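Local coordinates for protein glycoside hydrolase family 43 (Halothermothrix orenii, PDB 4QQS) that hydrolyses glycosidic bonds, with alpha-L-arabinofuranosidase activity, and probably takes part in the breakdown of xylan, at residues Ser258-Pro263 with Phe269-Thr274; Pro18-Leu21 with Arg26-Leu29. All coordinates share one frame; numbering follows the deposited sequence.

Contact 1: Ser258-Pro263 with Phe269-Thr274; sequences SVTVSP and FVVYHT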
loop_
_atom_site.group_PDB
_atom_site.type_symbol
_atom_site.label_atom_id
_atom_site.label_comp_id
_atom_site.label_asym_id
_atom_site.label_seq_id
_atom_site.Cartn_x
_atom_site.Cartn_y
_atom_site.Cartn_z
ATOM N N SER A 258 2.205 3.747 -2.355
ATOM C CA SER A 258 3.182 4.046 -1.323
ATOM C C SER A 258 3.795 5.417 -1.615
ATOM O O SER A 258 3.403 6.087 -2.579
ATOM C CB SER A 258 4.229 2.936 -1.242
ATOM O OG SER A 258 4.879 2.726 -2.485
ATOM N N VAL A 259 4.683 5.864 -0.728
ATOM C CA VAL A 259 5.352 7.153 -0.861
ATOM C C VAL A 259 6.838 6.948 -0.559
ATOM O O VAL A 259 7.180 6.238 0.382
ATOM C CB VAL A 259 4.784 8.190 0.127
ATOM C CG1 VAL A 259 5.493 9.529 -0.033
ATOM C CG2 VAL A 259 3.289 8.361 -0.069
ATOM N N THR A 260 7.699 7.570 -1.355
ATOM C CA THR A 260 9.129 7.545 -1.099
ATOM C C THR A 260 9.703 8.912 -1.483
ATOM O O THR A 260 8.957 9.844 -1.810
ATOM C CB THR A 260 9.783 6.362 -1.846
ATOM O OG1 THR A 260 11.141 6.209 -1.437
ATOM C CG2 THR A 260 9.710 6.547 -3.342
ATOM N N VAL A 261 11.015 9.045 -1.390
ATOM C CA VAL A 261 11.698 10.296 -1.658
ATOM C C VAL A 261 12.662 10.101 -2.818
ATOM O O VAL A 261 13.118 8.988 -3.076
ATOM C CB VAL A 261 12.428 10.787 -0.386
ATOM C CG1 VAL A 261 13.620 9.908 -0.056
ATOM C CG2 VAL A 261 12.825 12.220 -0.505
ATOM N N SER A 262 12.966 11.191 -3.516
ATOM C CA SER A 262 13.869 11.165 -4.662
ATOM C C SER A 262 15.299 10.831 -4.228
ATOM O O SER A 262 15.620 10.860 -3.048
ATOM C CB SER A 262 13.856 12.528 -5.361
ATOM O OG SER A 262 14.321 13.539 -4.483
ATOM N N PRO A 263 16.170 10.520 -5.192
ATOM C CA PRO A 263 17.525 10.134 -4.807
ATOM C C PRO A 263 18.248 11.159 -3.944
ATOM O O PRO A 263 18.980 10.753 -3.054
ATOM C CB PRO A 263 18.214 9.928 -6.155
ATOM C CG PRO A 263 17.117 9.406 -7.030
ATOM C CD PRO A 263 15.883 10.165 -6.592
ATOM N N PHE A 269 7.702 11.296 -3.943
ATOM C CA PHE A 269 6.968 10.646 -5.018
ATOM C C PHE A 269 5.931 9.696 -4.443
ATOM O O PHE A 269 6.215 8.918 -3.528
ATOM C CB PHE A 269 7.907 9.861 -5.939
ATOM C CG PHE A 269 8.581 10.730 -6.962
ATOM C CD1 PHE A 269 9.694 11.486 -6.628
ATOM C CD2 PHE A 269 8.061 10.840 -8.236
ATOM C CE1 PHE A 269 10.279 12.328 -7.554
ATOM C CE2 PHE A 269 8.642 11.692 -9.158
ATOM C CZ PHE A 269 9.748 12.427 -8.812
ATOM N N VAL A 270 4.739 9.751 -5.028
ATOM C CA VAL A 270 3.749 8.711 -4.852
ATOM C C VAL A 270 4.022 7.623 -5.891
ATOM O O VAL A 270 4.329 7.915 -7.050
ATOM C CB VAL A 270 2.299 9.277 -4.982
ATOM C CG1 VAL A 270 2.040 9.969 -6.324
ATOM C CG2 VAL A 270 1.280 8.202 -4.736
ATOM N N VAL A 271 3.955 6.373 -5.445
ATOM C CA VAL A 271 4.141 5.204 -6.287
ATOM C C VAL A 271 2.801 4.481 -6.276
ATOM O O VAL A 271 2.303 4.133 -5.215
ATOM C CB VAL A 271 5.247 4.285 -5.759
ATOM C CG1 VAL A 271 5.439 3.126 -6.721
ATOM C CG2 VAL A 271 6.563 5.059 -5.551
ATOM N N TYR A 272 2.196 4.290 -7.442
ATOM C CA TYR A 272 0.822 3.819 -7.526
ATOM C C TYR A 272 0.635 2.946 -8.752
ATOM O O TYR A 272 1.410 3.029 -9.706
ATOM C CB TYR A 272 -0.158 5.009 -7.549
ATOM C CG TYR A 272 0.016 5.933 -8.733
ATOM C CD1 TYR A 272 1.003 6.912 -8.750
ATOM C CD2 TYR A 272 -0.803 5.810 -9.840
ATOM C CE1 TYR A 272 1.166 7.756 -9.850
ATOM C CE2 TYR A 272 -0.656 6.656 -10.942
ATOM C CZ TYR A 272 0.334 7.616 -10.948
ATOM O OH TYR A 272 0.452 8.418 -12.063
ATOM N N HIS A 273 -0.397 2.113 -8.729
ATOM C CA HIS A 273 -0.698 1.311 -9.898
ATOM C C HIS A 273 -1.822 1.917 -10.721
ATOM O O HIS A 273 -2.594 2.719 -10.234
ATOM C CB HIS A 273 -0.983 -0.145 -9.553
ATOM C CG HIS A 273 -2.217 -0.406 -8.752
ATOM N ND1 HIS A 273 -3.503 0.021 -9.028
ATOM C CD2 HIS A 273 -2.304 -1.194 -7.668
ATOM C CE1 HIS A 273 -4.313 -0.487 -8.100
ATOM N NE2 HIS A 273 -3.605 -1.236 -7.283
ATOM N N THR A 274 -1.854 1.536 -11.995
ATOM C CA THR A 274 -2.985 1.800 -12.886
ATOM C C THR A 274 -3.245 0.532 -13.700
ATOM O O THR A 274 -2.404 -0.357 -13.770
ATOM C CB THR A 274 -2.702 2.963 -13.854
ATOM O OG1 THR A 274 -1.507 2.678 -14.586
ATOM C CG2 THR A 274 -2.556 4.278 -13.123
#

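Contact 2: Pro18-Leu21 with Arg26-Leu29; sequences PYVL and RYYL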
loop_
_atom_site.group_PDB
_atom_site.type_symbol
_atom_site.label_atom_id
_atom_site.label_comp_id
_atom_site.label_asym_id
_atom_site.label_seq_id
_atom_site.Cartn_x
_atom_site.Cartn_y
_atom_site.Cartn_z
ATOM N N PRO A 18 1.903 -1.458 -5.429
ATOM C CA PRO A 18 3.359 -1.276 -5.398
ATOM C C PRO A 18 3.859 -0.556 -4.154
ATOM O O PRO A 18 3.478 0.583 -3.910
ATOM C CB PRO A 18 3.613 -0.424 -6.640
ATOM C CG PRO A 18 2.371 0.379 -6.796
ATOM C CD PRO A 18 1.272 -0.581 -6.431
ATOM N N TYR A 19 4.746 -1.204 -3.419
ATOM C CA TYR A 19 5.316 -0.626 -2.213
ATOM C C TYR A 19 6.803 -0.426 -2.437
ATOM O O TYR A 19 7.501 -1.390 -2.705
ATOM C CB TYR A 19 5.082 -1.552 -1.016
ATOM C CG TYR A 19 5.646 -0.955 0.246
ATOM C CD1 TYR A 19 6.990 -1.082 0.534
ATOM C CD2 TYR A 19 4.863 -0.231 1.114
ATOM C CE1 TYR A 19 7.546 -0.530 1.649
ATOM C CE2 TYR A 19 5.416 0.324 2.273
ATOM C CZ TYR A 19 6.766 0.163 2.518
ATOM O OH TYR A 19 7.370 0.687 3.635
ATOM N N VAL A 20 7.296 0.805 -2.287
ATOM C CA VAL A 20 8.712 1.090 -2.443
ATOM C C VAL A 20 9.328 1.495 -1.129
ATOM O O VAL A 20 8.823 2.388 -0.450
ATOM C CB VAL A 20 8.977 2.169 -3.500
ATOM C CG1 VAL A 20 10.450 2.570 -3.519
ATOM C CG2 VAL A 20 8.526 1.673 -4.859
ATOM N N LEU A 21 10.445 0.850 -0.808
ATOM C CA LEU A 21 11.309 1.253 0.289
ATOM C C LEU A 21 12.646 1.721 -0.259
ATOM O O LEU A 21 13.273 1.058 -1.070
ATOM C CB LEU A 21 11.547 0.096 1.253
ATOM C CG LEU A 21 12.386 0.472 2.480
ATOM C CD1 LEU A 21 11.712 1.566 3.334
ATOM C CD2 LEU A 21 12.666 -0.755 3.311
ATOM N N ARG A 26 19.335 2.837 -2.614
ATOM C CA ARG A 26 18.678 1.954 -3.556
ATOM C C ARG A 26 17.197 1.901 -3.198
ATOM O O ARG A 26 16.815 2.102 -2.044
ATOM C CB ARG A 26 19.280 0.550 -3.492
ATOM C CG ARG A 26 20.784 0.482 -3.645
ATOM C CD ARG A 26 21.244 0.967 -4.985
ATOM N NE ARG A 26 20.623 0.250 -6.091
ATOM C CZ ARG A 26 21.045 0.309 -7.352
ATOM N NH1 ARG A 26 22.110 1.041 -7.679
ATOM N NH2 ARG A 26 20.397 -0.375 -8.288
ATOM N N TYR A 27 16.384 1.629 -4.208
ATOM C CA TYR A 27 14.951 1.474 -4.054
ATOM C C TYR A 27 14.551 0.044 -4.317
ATOM O O TYR A 27 15.011 -0.573 -5.271
ATOM C CB TYR A 27 14.216 2.389 -5.024
ATOM C CG TYR A 27 14.487 3.853 -4.800
ATOM C CD1 TYR A 27 15.551 4.485 -5.418
ATOM C CD2 TYR A 27 13.686 4.598 -3.951
ATOM C CE1 TYR A 27 15.806 5.829 -5.216
ATOM C CE2 TYR A 27 13.913 5.946 -3.742
ATOM C CZ TYR A 27 14.987 6.557 -4.374
ATOM O OH TYR A 27 15.255 7.901 -4.208
ATOM N N TYR A 28 13.651 -0.443 -3.472
ATOM C CA TYR A 28 13.144 -1.808 -3.547
ATOM C C TYR A 28 11.635 -1.747 -3.638
ATOM O O TYR A 28 10.981 -1.186 -2.760
ATOM C CB TYR A 28 13.579 -2.618 -2.322
ATOM C CG TYR A 28 15.077 -2.638 -2.208
ATOM C CD1 TYR A 28 15.826 -3.570 -2.905
ATOM C CD2 TYR A 28 15.755 -1.691 -1.450
ATOM C CE1 TYR A 28 17.201 -3.582 -2.832
ATOM C CE2 TYR A 28 17.135 -1.682 -1.377
ATOM C CZ TYR A 28 17.860 -2.634 -2.067
ATOM O OH TYR A 28 19.244 -2.632 -1.984
ATOM N N LEU A 29 11.107 -2.283 -4.733
ATOM C CA LEU A 29 9.688 -2.346 -4.987
ATOM C C LEU A 29 9.205 -3.761 -4.745
ATOM O O LEU A 29 9.745 -4.703 -5.310
ATOM C CB LEU A 29 9.426 -1.960 -6.445
ATOM C CG LEU A 29 8.079 -2.362 -7.061
ATOM C CD1 LEU A 29 7.039 -1.482 -6.490
ATOM C CD2 LEU A 29 8.083 -2.259 -8.565
#

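Contact 1: Ser258-Pro263 with Phe269-Thr274
S258 and V271, and T260 and F269, form two hydrogen-bonded antiparallel pairs on either side of the non-hydrogen-bonded pair V259-V270, the strand axes running at 143° to each other. S258 N and V271 O are joined at 2.9 Å, and so are V271 N and S258 O. At V259-V270, CA-H...O contacts fill in, with V259 CA 3.3 Å from F269 O. S258, T260, F269 and V271 share one face of the sheet. With chi1 at 57°, S258 OG lies between its own N and carbonyl carbon, 3.6 Å from V271 CB; this small hydroxyl is gripped by P18 O and V20 N of the neighbouring strand 16-23. T260 CG2 meets V271 CG2 at 4.1 Å, the two side chains crossing at a slant, and the beta-branched threonine offers a methyl for this contact. Past the strand end, S262 CB lies at the edge of the F269 ring, near its plane, 4.2 Å from CE1, while S262 OG is hydrogen-bonded to D264 OD1. Strands 257-261 and 268-275 thus make an antiparallel beta hairpin, the first two strands of a four-stranded blade in the five-bladed beta-propeller.

Contact 2: Pro18-Leu21 with Arg26-Leu29
V20 and L29 meet as a non-hydrogen-bonded antiparallel pair, their CA atoms 4.4 Å apart, and next to them L21 and Y28 exchange two backbone hydrogen bonds. Both of these, L21 N to Y28 O and Y28 N to L21 O, are 2.9 Å long. Two CA-H...O contacts tighten the V20-L29 pair, V20 CA lying 3.2 Å from Y28 O and L29 CA 3.3 Å from Y19 O.

The dense packing is on the face of P18, V20, Y27 and L29. L29 has CG anti to its backbone N (chi1 162°), and its CD1 branch swings back across the hairpin to P18 CB at 3.6 Å and V20 CG2 at 3.9 Å. The other branch of V20 serves Y27: CG1 comes to the ring edge, near its plane, 3.8 Å from CD2. A beta-branched valine suits this place because its two methyls can meet different neighbours, and V271 and T260 of the next sheet pack against it as well. Y27 is fixed at its far end by a hydrogen bond from OH to V261 O.

Strands 16-23 and 26-32 form this beta hairpin, which opens a four-stranded antiparallel blade of the propeller; strand 16-23 is an edge strand of that sheet.

Side-chain packing across the hairpin is looser on the other face, where L21 and Y28 stand. Y28 brings its ring edge to L21 O, CD2 at 3.7 Å, rather than to the leucine side chain, and L21, partly exposed, leans on V76 of the next blade. Farther along, the partly exposed R26 leads its guanidinium away from strand 16-23 into a salt bridge with E43.

Overall arrangement
Contacts 1 and 2 are hairpins of two different four-stranded sheets, with centres about 8 Å apart, and contact 2 closes along the chain before contact 1 opens. They touch directly: Y27 OH lies 2.7 Å from V261 O and S258 OG lies 2.9 Å from P18 O, both probable hydrogen bonds, so polar links join neighbouring blades at two points. Their inner ends approach the catalytic centre. D17, the predicted proton acceptor, immediately precedes P18, and its side chain is about 9 Å from that of S258. A bound sodium ion, with E75 and H256 at its site, is about 5 Å from the Y19 side chain and 6 Å from that of S258.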